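Local coordinates for protein cytochrome c-550 (Paracoccus denitrificans, PDB 1COT) that probably carries electrons between redox partners by means of a covalently attached heme c whose iron changes oxidation state, at residues Lys16-Met20 against Ile30-Lys34; Lys34-Asn38 against Glu50-Tyr55; Leu76-Thr81 against Gln108-Val112. All coordinates share one frame; numbering follows the deposited sequence.

Contact 1 of 3, residues Lys16-Met20 against Ile30-Lys34. With HEC (heme c), chain B.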
loop_
_atom_site.group_PDB
_atom_site.type_symbol
_atom_site.label_atom_id
_atom_site.label_comp_id
_atom_site.label_asym_id
_atom_site.label_seq_id
_atom_site.Cartn_x
_atom_site.Cartn_y
_atom_site.Cartn_z
ATOM N N LYS A 16 2.928 -10.702 -0.740
ATOM C CA LYS A 16 2.939 -11.263 -2.058
ATOM C C LYS A 16 1.774 -12.074 -2.578
ATOM O O LYS A 16 1.549 -12.158 -3.787
ATOM C CB LYS A 16 4.314 -11.606 -2.540
ATOM C CG LYS A 16 4.725 -13.013 -2.154
ATOM C CD LYS A 16 6.161 -13.232 -2.550
ATOM C CE LYS A 16 6.520 -14.698 -2.628
ATOM N NZ LYS A 16 7.936 -14.930 -2.938
ATOM N N ALA A 17 1.035 -12.663 -1.656
ATOM C CA ALA A 17 -0.118 -13.451 -2.024
ATOM C C ALA A 17 -1.137 -12.572 -2.754
ATOM O O ALA A 17 -1.919 -13.060 -3.567
ATOM C CB ALA A 17 -0.751 -14.080 -0.791
ATOM N N CYS A 18 -1.174 -11.273 -2.444
ATOM C CA CYS A 18 -2.131 -10.357 -3.059
ATOM C C CYS A 18 -1.536 -9.212 -3.841
ATOM O O CYS A 18 -2.256 -8.517 -4.541
ATOM C CB CYS A 18 -2.919 -9.695 -1.927
ATOM S SG CYS A 18 -3.672 -10.971 -0.893
ATOM N N HIS A 19 -0.236 -8.993 -3.684
ATOM C CA HIS A 19 0.405 -7.888 -4.364
ATOM C C HIS A 19 1.704 -8.260 -5.060
ATOM O O HIS A 19 2.560 -8.916 -4.483
ATOM C CB HIS A 19 0.808 -6.862 -3.266
ATOM C CG HIS A 19 -0.291 -6.148 -2.537
ATOM N ND1 HIS A 19 -1.061 -5.179 -3.156
ATOM C CD2 HIS A 19 -0.722 -6.246 -1.248
ATOM C CE1 HIS A 19 -1.923 -4.715 -2.262
ATOM N NE2 HIS A 19 -1.751 -5.342 -1.108
ATOM N N MET A 20 1.882 -7.736 -6.257
ATOM C CA MET A 20 3.113 -7.968 -6.963
ATOM C C MET A 20 3.821 -6.614 -6.988
ATOM O O MET A 20 3.263 -5.597 -6.574
ATOM C CB MET A 20 2.789 -8.399 -8.404
ATOM C CG MET A 20 2.230 -7.242 -9.231
ATOM S SD MET A 20 1.857 -7.660 -10.956
ATOM C CE MET A 20 0.434 -8.755 -10.730
ATOM N N ILE A 30 8.884 -8.501 -7.993
ATOM C CA ILE A 30 8.401 -9.523 -7.085
ATOM C C ILE A 30 7.134 -10.033 -7.734
ATOM O O ILE A 30 6.173 -9.273 -7.900
ATOM C CB ILE A 30 8.035 -9.132 -5.650
ATOM C CG1 ILE A 30 9.231 -8.604 -4.859
ATOM C CG2 ILE A 30 7.356 -10.287 -4.917
ATOM C CD1 ILE A 30 10.411 -9.571 -4.811
ATOM N N LYS A 31 7.132 -11.300 -8.118
ATOM C CA LYS A 31 5.929 -11.816 -8.731
ATOM C C LYS A 31 4.930 -12.046 -7.608
ATOM O O LYS A 31 5.277 -12.547 -6.559
ATOM C CB LYS A 31 6.155 -13.054 -9.580
ATOM C CG LYS A 31 5.642 -12.868 -11.006
ATOM C CD LYS A 31 5.674 -14.146 -11.831
ATOM C CE LYS A 31 4.310 -14.646 -12.283
ATOM N NZ LYS A 31 4.363 -15.429 -13.522
ATOM N N GLY A 32 3.688 -11.645 -7.810
ATOM C CA GLY A 32 2.739 -11.801 -6.724
ATOM C C GLY A 32 1.343 -11.857 -7.288
ATOM O O GLY A 32 1.164 -11.766 -8.499
ATOM N N GLY A 33 0.360 -11.999 -6.405
ATOM C CA GLY A 33 -1.019 -12.080 -6.826
ATOM C C GLY A 33 -1.546 -10.744 -7.304
ATOM O O GLY A 33 -0.876 -9.702 -7.312
ATOM N N LYS A 34 -2.801 -10.838 -7.702
ATOM C CA LYS A 34 -3.505 -9.695 -8.207
ATOM C C LYS A 34 -4.722 -9.257 -7.399
ATOM O O LYS A 34 -5.458 -8.373 -7.824
ATOM C CB LYS A 34 -3.759 -9.836 -9.693
ATOM C CG LYS A 34 -3.996 -11.273 -10.125
ATOM C CD LYS A 34 -4.347 -11.353 -11.601
ATOM C CE LYS A 34 -3.124 -11.481 -12.506
ATOM N NZ LYS A 34 -2.863 -10.320 -13.389
HETATM FE FE HEC B . -2.565 -4.862 0.571
HETATM C CHA HEC B . -4.262 -2.353 -0.885
HETATM C CHB HEC B . -0.014 -2.781 1.250
HETATM C CHC HEC B . -0.856 -7.398 2.050
HETATM C CHD HEC B . -5.044 -7.031 -0.203
HETATM N NA HEC B . -2.197 -2.953 0.271
HETATM C C1A HEC B . -3.050 -2.067 -0.378
HETATM C C2A HEC B . -2.430 -0.762 -0.420
HETATM C C3A HEC B . -1.229 -0.856 0.178
HETATM C C4A HEC B . -1.089 -2.215 0.598
HETATM C CMA HEC B . -0.202 0.231 0.395
HETATM C CAA HEC B . -3.053 0.463 -1.032
HETATM C CBA HEC B . -2.599 0.571 -2.496
HETATM C CGA HEC B . -3.047 1.818 -3.264
HETATM O O1A HEC B . -2.979 1.632 -4.448
HETATM O O2A HEC B . -3.416 2.864 -2.788
HETATM N NB HEC B . -0.832 -5.069 1.480
HETATM C C1B HEC B . 0.096 -4.082 1.597
HETATM C C2B HEC B . 1.241 -4.624 2.261
HETATM C C3B HEC B . 0.984 -5.903 2.486
HETATM C C4B HEC B . -0.303 -6.171 2.008
HETATM C CMB HEC B . 2.479 -3.784 2.628
HETATM C CAB HEC B . 1.832 -6.838 3.251
HETATM C CBB HEC B . 2.266 -6.545 4.659
HETATM N NC HEC B . -2.863 -6.764 0.890
HETATM C C1C HEC B . -2.054 -7.684 1.502
HETATM C C2C HEC B . -2.661 -8.998 1.477
HETATM C C3C HEC B . -3.839 -8.883 0.825
HETATM C C4C HEC B . -3.950 -7.507 0.451
HETATM C CMC HEC B . -2.053 -10.255 2.088
HETATM C CAC HEC B . -4.867 -9.933 0.497
HETATM C CBC HEC B . -5.251 -11.139 1.293
HETATM N ND HEC B . -4.330 -4.718 -0.330
HETATM C C1D HEC B . -5.205 -5.746 -0.565
HETATM C C2D HEC B . -6.360 -5.227 -1.274
HETATM C C3D HEC B . -6.103 -3.919 -1.467
HETATM C C4D HEC B . -4.858 -3.598 -0.868
HETATM C CMD HEC B . -7.579 -6.018 -1.693
HETATM C CAD HEC B . -7.028 -2.925 -2.055
HETATM C CBD HEC B . -7.722 -2.333 -0.789
HETATM C CGD HEC B . -9.002 -1.610 -0.975
HETATM O O1D HEC B . -9.488 -1.342 -2.049
HETATM O O2D HEC B . -9.561 -1.258 0.095
HETATM O O HOH W 1 7.129 -14.360 -5.623
HETATM O O HOH W 2 -0.879 -7.045 -7.552
#
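Lys16 and Gly33 join two irregular backbone segments through one direct hydrogen bond, Gly33 N to Lys16 O at 2.9 Å, with an N-H...O angle of 162°. Gly33 also turns its CA toward Ala17 O in a CA-H...O contact of 3.5 Å. Gly32 and Gly33 have to lack a side chain: a CB on Gly32 would run into the carbonyl oxygens of His19 and Lys16, and one on Gly33 into Ala17 O. A water accepts from Met20 N and donates to Gly33 O, joining two groups that make no direct hydrogen bond. Met20 lays its CB 3.4 Å from Gly32 N, and the bend at chi3 (69°) brings its methyl CE back beside the carbonyls of Gly32 and Gly33. On the outer side the extended Lys16 chain crosses Ile30 at about a right angle, CD 4.0 Å from CG2, while a second water ties Lys16 NZ to Lys31 O. Cys18 and His19 point the other way, to the heme: SG is covalently bonded to HEC CAC, and His19 NE2 lies 1.9 Å from HEC FE, its ND1 hydrogen-bonded to Pro37 O. With Cys15, this is the CXXCH heme-attachment motif of class I cytochromes c, backed here by a glycine-bearing loop.

Contact 2 of 3, residues Lys34-Asn38 against Glu50-Tyr55. With HEC (heme c), chain B.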
loop_
_atom_site.group_PDB
_atom_site.type_symbol
_atom_site.label_atom_id
_atom_site.label_comp_id
_atom_site.label_asym_id
_atom_site.label_seq_id
_atom_site.Cartn_x
_atom_site.Cartn_y
_atom_site.Cartn_z
ATOM N N LYS A 34 -2.801 -10.838 -7.702
ATOM C CA LYS A 34 -3.505 -9.695 -8.207
ATOM C C LYS A 34 -4.722 -9.257 -7.399
ATOM O O LYS A 34 -5.458 -8.373 -7.824
ATOM C CB LYS A 34 -3.759 -9.836 -9.693
ATOM C CG LYS A 34 -3.996 -11.273 -10.125
ATOM C CD LYS A 34 -4.347 -11.353 -11.601
ATOM C CE LYS A 34 -3.124 -11.481 -12.506
ATOM N NZ LYS A 34 -2.863 -10.320 -13.389
ATOM N N THR A 35 -4.922 -9.847 -6.221
ATOM C CA THR A 35 -6.039 -9.481 -5.375
ATOM C C THR A 35 -5.918 -8.010 -5.004
ATOM O O THR A 35 -6.911 -7.296 -4.875
ATOM C CB THR A 35 -5.929 -10.291 -4.076
ATOM O OG1 THR A 35 -5.905 -11.677 -4.380
ATOM C CG2 THR A 35 -7.057 -9.959 -3.106
ATOM N N GLY A 36 -4.674 -7.576 -4.820
ATOM C CA GLY A 36 -4.401 -6.201 -4.471
ATOM C C GLY A 36 -3.664 -5.556 -5.640
ATOM O O GLY A 36 -3.225 -6.232 -6.568
ATOM N N PRO A 37 -3.536 -4.242 -5.571
ATOM C CA PRO A 37 -2.853 -3.484 -6.614
ATOM C C PRO A 37 -1.351 -3.708 -6.645
ATOM O O PRO A 37 -0.739 -4.122 -5.651
ATOM C CB PRO A 37 -3.040 -2.000 -6.249
ATOM C CG PRO A 37 -3.947 -1.928 -5.028
ATOM C CD PRO A 37 -4.217 -3.357 -4.586
ATOM N N ASN A 38 -0.747 -3.411 -7.799
ATOM C CA ASN A 38 0.690 -3.526 -7.984
ATOM C C ASN A 38 1.300 -2.473 -7.053
ATOM O O ASN A 38 0.836 -1.333 -7.025
ATOM C CB ASN A 38 0.970 -3.165 -9.449
ATOM C CG ASN A 38 2.423 -3.208 -9.843
ATOM O OD1 ASN A 38 3.326 -3.469 -9.036
ATOM N ND2 ASN A 38 2.645 -2.941 -11.120
ATOM N N GLU A 50 -4.269 3.065 -8.839
ATOM C CA GLU A 50 -3.880 2.019 -9.786
ATOM C C GLU A 50 -4.985 1.860 -10.827
ATOM O O GLU A 50 -6.165 1.688 -10.520
ATOM C CB GLU A 50 -3.418 0.658 -9.218
ATOM C CG GLU A 50 -3.701 -0.532 -10.162
ATOM C CD GLU A 50 -2.806 -1.729 -9.973
ATOM O OE1 GLU A 50 -1.611 -1.385 -9.568
ATOM O OE2 GLU A 50 -3.146 -2.883 -10.174
ATOM N N GLU A 51 -4.566 1.943 -12.077
ATOM C CA GLU A 51 -5.456 1.824 -13.210
ATOM C C GLU A 51 -6.007 0.414 -13.342
ATOM O O GLU A 51 -5.259 -0.559 -13.270
ATOM C CB GLU A 51 -4.642 2.230 -14.455
ATOM C CG GLU A 51 -5.454 2.450 -15.737
ATOM C CD GLU A 51 -4.537 2.627 -16.918
ATOM O OE1 GLU A 51 -3.324 2.608 -16.828
ATOM O OE2 GLU A 51 -5.190 2.813 -18.036
ATOM N N GLY A 52 -7.316 0.334 -13.545
ATOM C CA GLY A 52 -7.974 -0.946 -13.692
ATOM C C GLY A 52 -8.196 -1.662 -12.369
ATOM O O GLY A 52 -8.880 -2.691 -12.338
ATOM N N PHE A 53 -7.631 -1.145 -11.275
ATOM C CA PHE A 53 -7.828 -1.794 -9.990
ATOM C C PHE A 53 -9.157 -1.354 -9.413
ATOM O O PHE A 53 -9.469 -0.167 -9.360
ATOM C CB PHE A 53 -6.681 -1.597 -8.983
ATOM C CG PHE A 53 -6.917 -2.532 -7.824
ATOM C CD1 PHE A 53 -6.500 -3.860 -7.924
ATOM C CD2 PHE A 53 -7.579 -2.075 -6.684
ATOM C CE1 PHE A 53 -6.745 -4.724 -6.857
ATOM C CE2 PHE A 53 -7.826 -2.920 -5.603
ATOM C CZ PHE A 53 -7.407 -4.247 -5.724
ATOM N N LYS A 54 -9.949 -2.329 -8.972
ATOM C CA LYS A 54 -11.250 -2.038 -8.390
ATOM C C LYS A 54 -11.089 -1.903 -6.885
ATOM O O LYS A 54 -11.163 -2.877 -6.137
ATOM C CB LYS A 54 -12.293 -3.111 -8.705
ATOM C CG LYS A 54 -13.273 -2.757 -9.815
ATOM C CD LYS A 54 -13.755 -3.979 -10.589
ATOM C CE LYS A 54 -12.625 -4.736 -11.268
ATOM N NZ LYS A 54 -13.079 -5.600 -12.364
ATOM N N TYR A 55 -10.870 -0.682 -6.454
ATOM C CA TYR A 55 -10.692 -0.407 -5.050
ATOM C C TYR A 55 -11.985 -0.445 -4.261
ATOM O O TYR A 55 -13.070 -0.302 -4.824
ATOM C CB TYR A 55 -10.162 1.026 -4.966
ATOM C CG TYR A 55 -8.712 1.133 -5.364
ATOM C CD1 TYR A 55 -7.717 0.735 -4.468
ATOM C CD2 TYR A 55 -8.336 1.639 -6.609
ATOM C CE1 TYR A 55 -6.373 0.842 -4.816
ATOM C CE2 TYR A 55 -6.996 1.760 -6.978
ATOM C CZ TYR A 55 -6.019 1.357 -6.067
ATOM O OH TYR A 55 -4.700 1.461 -6.400
HETATM FE FE HEC B . -2.565 -4.862 0.571
HETATM C CHA HEC B . -4.262 -2.353 -0.885
HETATM C CHB HEC B . -0.014 -2.781 1.250
HETATM C CHC HEC B . -0.856 -7.398 2.050
HETATM C CHD HEC B . -5.044 -7.031 -0.203
HETATM N NA HEC B . -2.197 -2.953 0.271
HETATM C C1A HEC B . -3.050 -2.067 -0.378
HETATM C C2A HEC B . -2.430 -0.762 -0.420
HETATM C C3A HEC B . -1.229 -0.856 0.178
HETATM C C4A HEC B . -1.089 -2.215 0.598
HETATM C CMA HEC B . -0.202 0.231 0.395
HETATM C CAA HEC B . -3.053 0.463 -1.032
HETATM C CBA HEC B . -2.599 0.571 -2.496
HETATM C CGA HEC B . -3.047 1.818 -3.264
HETATM O O1A HEC B . -2.979 1.632 -4.448
HETATM O O2A HEC B . -3.416 2.864 -2.788
HETATM N NB HEC B . -0.832 -5.069 1.480
HETATM C C1B HEC B . 0.096 -4.082 1.597
HETATM C C2B HEC B . 1.241 -4.624 2.261
HETATM C C3B HEC B . 0.984 -5.903 2.486
HETATM C C4B HEC B . -0.303 -6.171 2.008
HETATM C CMB HEC B . 2.479 -3.784 2.628
HETATM C CAB HEC B . 1.832 -6.838 3.251
HETATM C CBB HEC B . 2.266 -6.545 4.659
HETATM N NC HEC B . -2.863 -6.764 0.890
HETATM C C1C HEC B . -2.054 -7.684 1.502
HETATM C C2C HEC B . -2.661 -8.998 1.477
HETATM C C3C HEC B . -3.839 -8.883 0.825
HETATM C C4C HEC B . -3.950 -7.507 0.451
HETATM C CMC HEC B . -2.053 -10.255 2.088
HETATM C CAC HEC B . -4.867 -9.933 0.497
HETATM C CBC HEC B . -5.251 -11.139 1.293
HETATM N ND HEC B . -4.330 -4.718 -0.330
HETATM C C1D HEC B . -5.205 -5.746 -0.565
HETATM C C2D HEC B . -6.360 -5.227 -1.274
HETATM C C3D HEC B . -6.103 -3.919 -1.467
HETATM C C4D HEC B . -4.858 -3.598 -0.868
HETATM C CMD HEC B . -7.579 -6.018 -1.693
HETATM C CAD HEC B . -7.028 -2.925 -2.055
HETATM C CBD HEC B . -7.722 -2.333 -0.789
HETATM C CGD HEC B . -9.002 -1.610 -0.975
HETATM O O1D HEC B . -9.488 -1.342 -2.049
HETATM O O2D HEC B . -9.561 -1.258 0.095
#
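Pro37 lies over one face of the Phe53 ring, its CD 3.7 Å from the ring centroid and 18° off the normal, a CH-pi contact offset toward the rim. Phe53 reaches this place with CG anti to the backbone N (chi1 -169°), which carries the ring in under the proline. Its edge meets carbonyl oxygens, Thr35 O lying 3.2 Å from CZ, where the slightly positive ring hydrogens suit an acceptor. CD2 of the same ring sits over the centre of the Tyr55 ring, CE2 lies 3.6 Å from HEC CAD, the first carbon of a propionate arm, and Pro37 CG comes within 3.7 Å of Tyr55 CE1. Gly36 fits against the heme because a CB there would be crowded by HEC C1D. With an alanine at Phe53, Pro37 would probably lose the aromatic face it rests on, and a gap would be left beside CAD and over the Tyr55 face.

The packed part has a polar end, where Glu50 extends its carboxylate to Asn38 N: OE1, at 2.8 Å, is approached on the syn side but 34° out of the carboxylate plane, and OE2 makes a weak second bond. The solvent side is looser: Lys34 leads its amine away, the Thr35 side chain points away, and the type II turn from Glu50 to Phe53 is exposed at its middle.

Tyr55 OH links segment 50-55 to the heme, accepting from Glu50 N at 3.0 Å and donating to HEC O1A at 2.6 Å. Glu50 N is likely to limit the hydroxyl's rotation, and the donation would probably offset part of the propionate's negative charge, as one of several hydrogen bonds to the heme.

Contact 3 of 3, residues Leu76-Thr81 against Gln108-Val112. With HEC (heme c), chain B.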
loop_
_atom_site.group_PDB
_atom_site.type_symbol
_atom_site.label_atom_id
_atom_site.label_comp_id
_atom_site.label_asym_id
_atom_site.label_seq_id
_atom_site.Cartn_x
_atom_site.Cartn_y
_atom_site.Cartn_z
ATOM N N LEU A 76 2.030 4.971 5.010
ATOM C CA LEU A 76 2.031 3.572 4.640
ATOM C C LEU A 76 2.207 2.704 5.878
ATOM O O LEU A 76 1.528 1.685 6.032
ATOM C CB LEU A 76 3.067 3.214 3.557
ATOM C CG LEU A 76 2.731 3.663 2.129
ATOM C CD1 LEU A 76 4.010 3.719 1.303
ATOM C CD2 LEU A 76 1.748 2.680 1.487
ATOM N N ILE A 77 3.107 3.103 6.772
ATOM C CA ILE A 77 3.326 2.345 7.980
ATOM C C ILE A 77 2.040 2.303 8.783
ATOM O O ILE A 77 1.635 1.256 9.292
ATOM C CB ILE A 77 4.420 3.051 8.760
ATOM C CG1 ILE A 77 5.763 2.666 8.145
ATOM C CG2 ILE A 77 4.369 2.654 10.229
ATOM C CD1 ILE A 77 6.899 3.544 8.668
ATOM N N GLU A 78 1.381 3.452 8.890
ATOM C CA GLU A 78 0.149 3.494 9.642
ATOM C C GLU A 78 -0.943 2.612 9.047
ATOM O O GLU A 78 -1.560 1.795 9.733
ATOM C CB GLU A 78 -0.290 4.941 9.855
ATOM C CG GLU A 78 -1.381 5.091 10.923
ATOM C CD GLU A 78 -1.783 6.533 11.004
ATOM O OE1 GLU A 78 -1.180 7.425 10.428
ATOM O OE2 GLU A 78 -2.845 6.742 11.743
ATOM N N TYR A 79 -1.156 2.756 7.751
ATOM C CA TYR A 79 -2.157 1.977 7.052
ATOM C C TYR A 79 -1.948 0.462 7.127
ATOM O O TYR A 79 -2.896 -0.283 7.404
ATOM C CB TYR A 79 -2.152 2.433 5.593
ATOM C CG TYR A 79 -3.045 1.621 4.695
ATOM C CD1 TYR A 79 -4.409 1.901 4.644
ATOM C CD2 TYR A 79 -2.517 0.605 3.892
ATOM C CE1 TYR A 79 -5.216 1.139 3.795
ATOM C CE2 TYR A 79 -3.307 -0.168 3.036
ATOM C CZ TYR A 79 -4.671 0.125 3.001
ATOM O OH TYR A 79 -5.479 -0.606 2.174
ATOM N N VAL A 80 -0.725 -0.027 6.876
ATOM C CA VAL A 80 -0.487 -1.476 6.915
ATOM C C VAL A 80 -0.617 -2.037 8.306
ATOM O O VAL A 80 -0.767 -3.249 8.476
ATOM C CB VAL A 80 0.775 -2.002 6.246
ATOM C CG1 VAL A 80 0.920 -1.451 4.837
ATOM C CG2 VAL A 80 2.026 -1.662 7.059
ATOM N N THR A 81 -0.541 -1.160 9.295
ATOM C CA THR A 81 -0.677 -1.618 10.656
ATOM C C THR A 81 -2.079 -2.207 10.795
ATOM O O THR A 81 -2.275 -3.259 11.397
ATOM C CB THR A 81 -0.468 -0.477 11.663
ATOM O OG1 THR A 81 0.843 0.027 11.515
ATOM C CG2 THR A 81 -0.657 -1.018 13.074
ATOM N N GLN A 108 6.702 -2.954 10.253
ATOM C CA GLN A 108 6.070 -2.133 9.228
ATOM C C GLN A 108 7.087 -1.267 8.486
ATOM O O GLN A 108 7.049 -1.151 7.269
ATOM C CB GLN A 108 4.903 -1.273 9.774
ATOM C CG GLN A 108 3.782 -2.062 10.482
ATOM C CD GLN A 108 4.016 -2.021 11.968
ATOM O OE1 GLN A 108 5.114 -2.321 12.442
ATOM N NE2 GLN A 108 2.992 -1.644 12.724
ATOM N N ALA A 109 8.006 -0.649 9.218
ATOM C CA ALA A 109 9.009 0.198 8.595
ATOM C C ALA A 109 9.910 -0.523 7.594
ATOM O O ALA A 109 10.319 0.057 6.593
ATOM C CB ALA A 109 9.858 0.888 9.650
ATOM N N ASP A 110 10.219 -1.788 7.864
ATOM C CA ASP A 110 11.067 -2.544 6.968
ATOM C C ASP A 110 10.363 -2.791 5.654
ATOM O O ASP A 110 10.905 -2.567 4.583
ATOM C CB ASP A 110 11.382 -3.903 7.586
ATOM C CG ASP A 110 12.210 -3.815 8.825
ATOM O OD1 ASP A 110 12.939 -2.738 8.931
ATOM O OD2 ASP A 110 12.201 -4.691 9.662
ATOM N N VAL A 111 9.121 -3.267 5.751
ATOM C CA VAL A 111 8.394 -3.520 4.526
ATOM C C VAL A 111 8.209 -2.217 3.758
ATOM O O VAL A 111 8.312 -2.182 2.533
ATOM C CB VAL A 111 7.131 -4.367 4.693
ATOM C CG1 VAL A 111 5.971 -3.530 5.222
ATOM C CG2 VAL A 111 6.750 -5.002 3.364
ATOM N N VAL A 112 7.948 -1.120 4.472
ATOM C CA VAL A 112 7.773 0.151 3.799
ATOM C C VAL A 112 9.067 0.589 3.117
ATOM O O VAL A 112 9.058 1.129 2.011
ATOM C CB VAL A 112 7.118 1.195 4.696
ATOM C CG1 VAL A 112 7.204 2.579 4.060
ATOM C CG2 VAL A 112 5.669 0.816 4.930
HETATM FE FE HEC B . -2.565 -4.862 0.571
HETATM C CHA HEC B . -4.262 -2.353 -0.885
HETATM C CHB HEC B . -0.014 -2.781 1.250
HETATM C CHC HEC B . -0.856 -7.398 2.050
HETATM C CHD HEC B . -5.044 -7.031 -0.203
HETATM N NA HEC B . -2.197 -2.953 0.271
HETATM C C1A HEC B . -3.050 -2.067 -0.378
HETATM C C2A HEC B . -2.430 -0.762 -0.420
HETATM C C3A HEC B . -1.229 -0.856 0.178
HETATM C C4A HEC B . -1.089 -2.215 0.598
HETATM C CMA HEC B . -0.202 0.231 0.395
HETATM C CAA HEC B . -3.053 0.463 -1.032
HETATM C CBA HEC B . -2.599 0.571 -2.496
HETATM C CGA HEC B . -3.047 1.818 -3.264
HETATM O O1A HEC B . -2.979 1.632 -4.448
HETATM O O2A HEC B . -3.416 2.864 -2.788
HETATM N NB HEC B . -0.832 -5.069 1.480
HETATM C C1B HEC B . 0.096 -4.082 1.597
HETATM C C2B HEC B . 1.241 -4.624 2.261
HETATM C C3B HEC B . 0.984 -5.903 2.486
HETATM C C4B HEC B . -0.303 -6.171 2.008
HETATM C CMB HEC B . 2.479 -3.784 2.628
HETATM C CAB HEC B . 1.832 -6.838 3.251
HETATM C CBB HEC B . 2.266 -6.545 4.659
HETATM N NC HEC B . -2.863 -6.764 0.890
HETATM C C1C HEC B . -2.054 -7.684 1.502
HETATM C C2C HEC B . -2.661 -8.998 1.477
HETATM C C3C HEC B . -3.839 -8.883 0.825
HETATM C C4C HEC B . -3.950 -7.507 0.451
HETATM C CMC HEC B . -2.053 -10.255 2.088
HETATM C CAC HEC B . -4.867 -9.933 0.497
HETATM C CBC HEC B . -5.251 -11.139 1.293
HETATM N ND HEC B . -4.330 -4.718 -0.330
HETATM C C1D HEC B . -5.205 -5.746 -0.565
HETATM C C2D HEC B . -6.360 -5.227 -1.274
HETATM C C3D HEC B . -6.103 -3.919 -1.467
HETATM C C4D HEC B . -4.858 -3.598 -0.868
HETATM C CMD HEC B . -7.579 -6.018 -1.693
HETATM C CAD HEC B . -7.028 -2.925 -2.055
HETATM C CBD HEC B . -7.722 -2.333 -0.789
HETATM C CGD HEC B . -9.002 -1.610 -0.975
HETATM O O1D HEC B . -9.488 -1.342 -2.049
HETATM O O2D HEC B . -9.561 -1.258 0.095
#
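Gln108 and Ile77 are the pair whose CA atoms are nearest across the segments, 5.4 Å apart, and their side chains cross at about a right angle, Ile77 CG2 resting 4.0 Å from Gln108 CB. The helical segments 76-81 and 108-112 run at 119° to each other with axes 9.2 Å apart. Ile77 also uses its longer branch: CG1 lies 3.7 Å from Val112 CG2, again nearly perpendicular, and CD1 reaches on to Ala109, whose small methyl leaves room for it. Val112 CG2 touches Leu76 CB as well, so one valine methyl meets two consecutive residues of the facing helix. Val80 and Gln108 slide past each other in opposite directions, with Val80 CG2 against the aliphatic CG of the glutamine.

A bend at chi2 (97°) swings the Gln108 amide across to Thr81, where NE2 donates to OG1 at 3.0 Å, 21° out of the amide plane. Thr81 stands with OG1 beside its own backbone N, from where the hydroxyl donates to Ile77 O at 2.7 Å, one turn back. The Thr81 hydroxyl thus accepts from the partner helix and donates within its own.

Leu76 and Val80 also meet heme methyls, Leu76 CD2 lying 3.3 Å from HEC CMA and Val80 CG1 3.6 Å from HEC CMB. Branched aliphatics therefore pack both against the partner helix and against the porphyrin rim, an apolar environment of the kind that generally favours the reduced heme, while the polar glutamine-threonine pair ties the two helices at the margin.

In the fold
The three contacts each touch the one heme c. Contacts 1 and 2 are continuous, sharing Lys34, with centres about 11 Å apart. Cys18 O lies 2.6 Å from Gly36 N, a probable hydrogen bond, and with the His19-Pro37 pair it links the two contacts, so the loop packed in contact 2 is likely to help set the ring of the iron ligand presented by contact 1. Contact 3 stands apart: its centre is about 17 Å from that of contact 1 and about 19 Å from that of contact 2, across the chain's centre from the latter, with nearest atoms about 7 Å away in each case. The Val80 side chain comes within about 5 Å of that of Met100, the other axial ligand, so loops and helix pair line parts of the heme pocket.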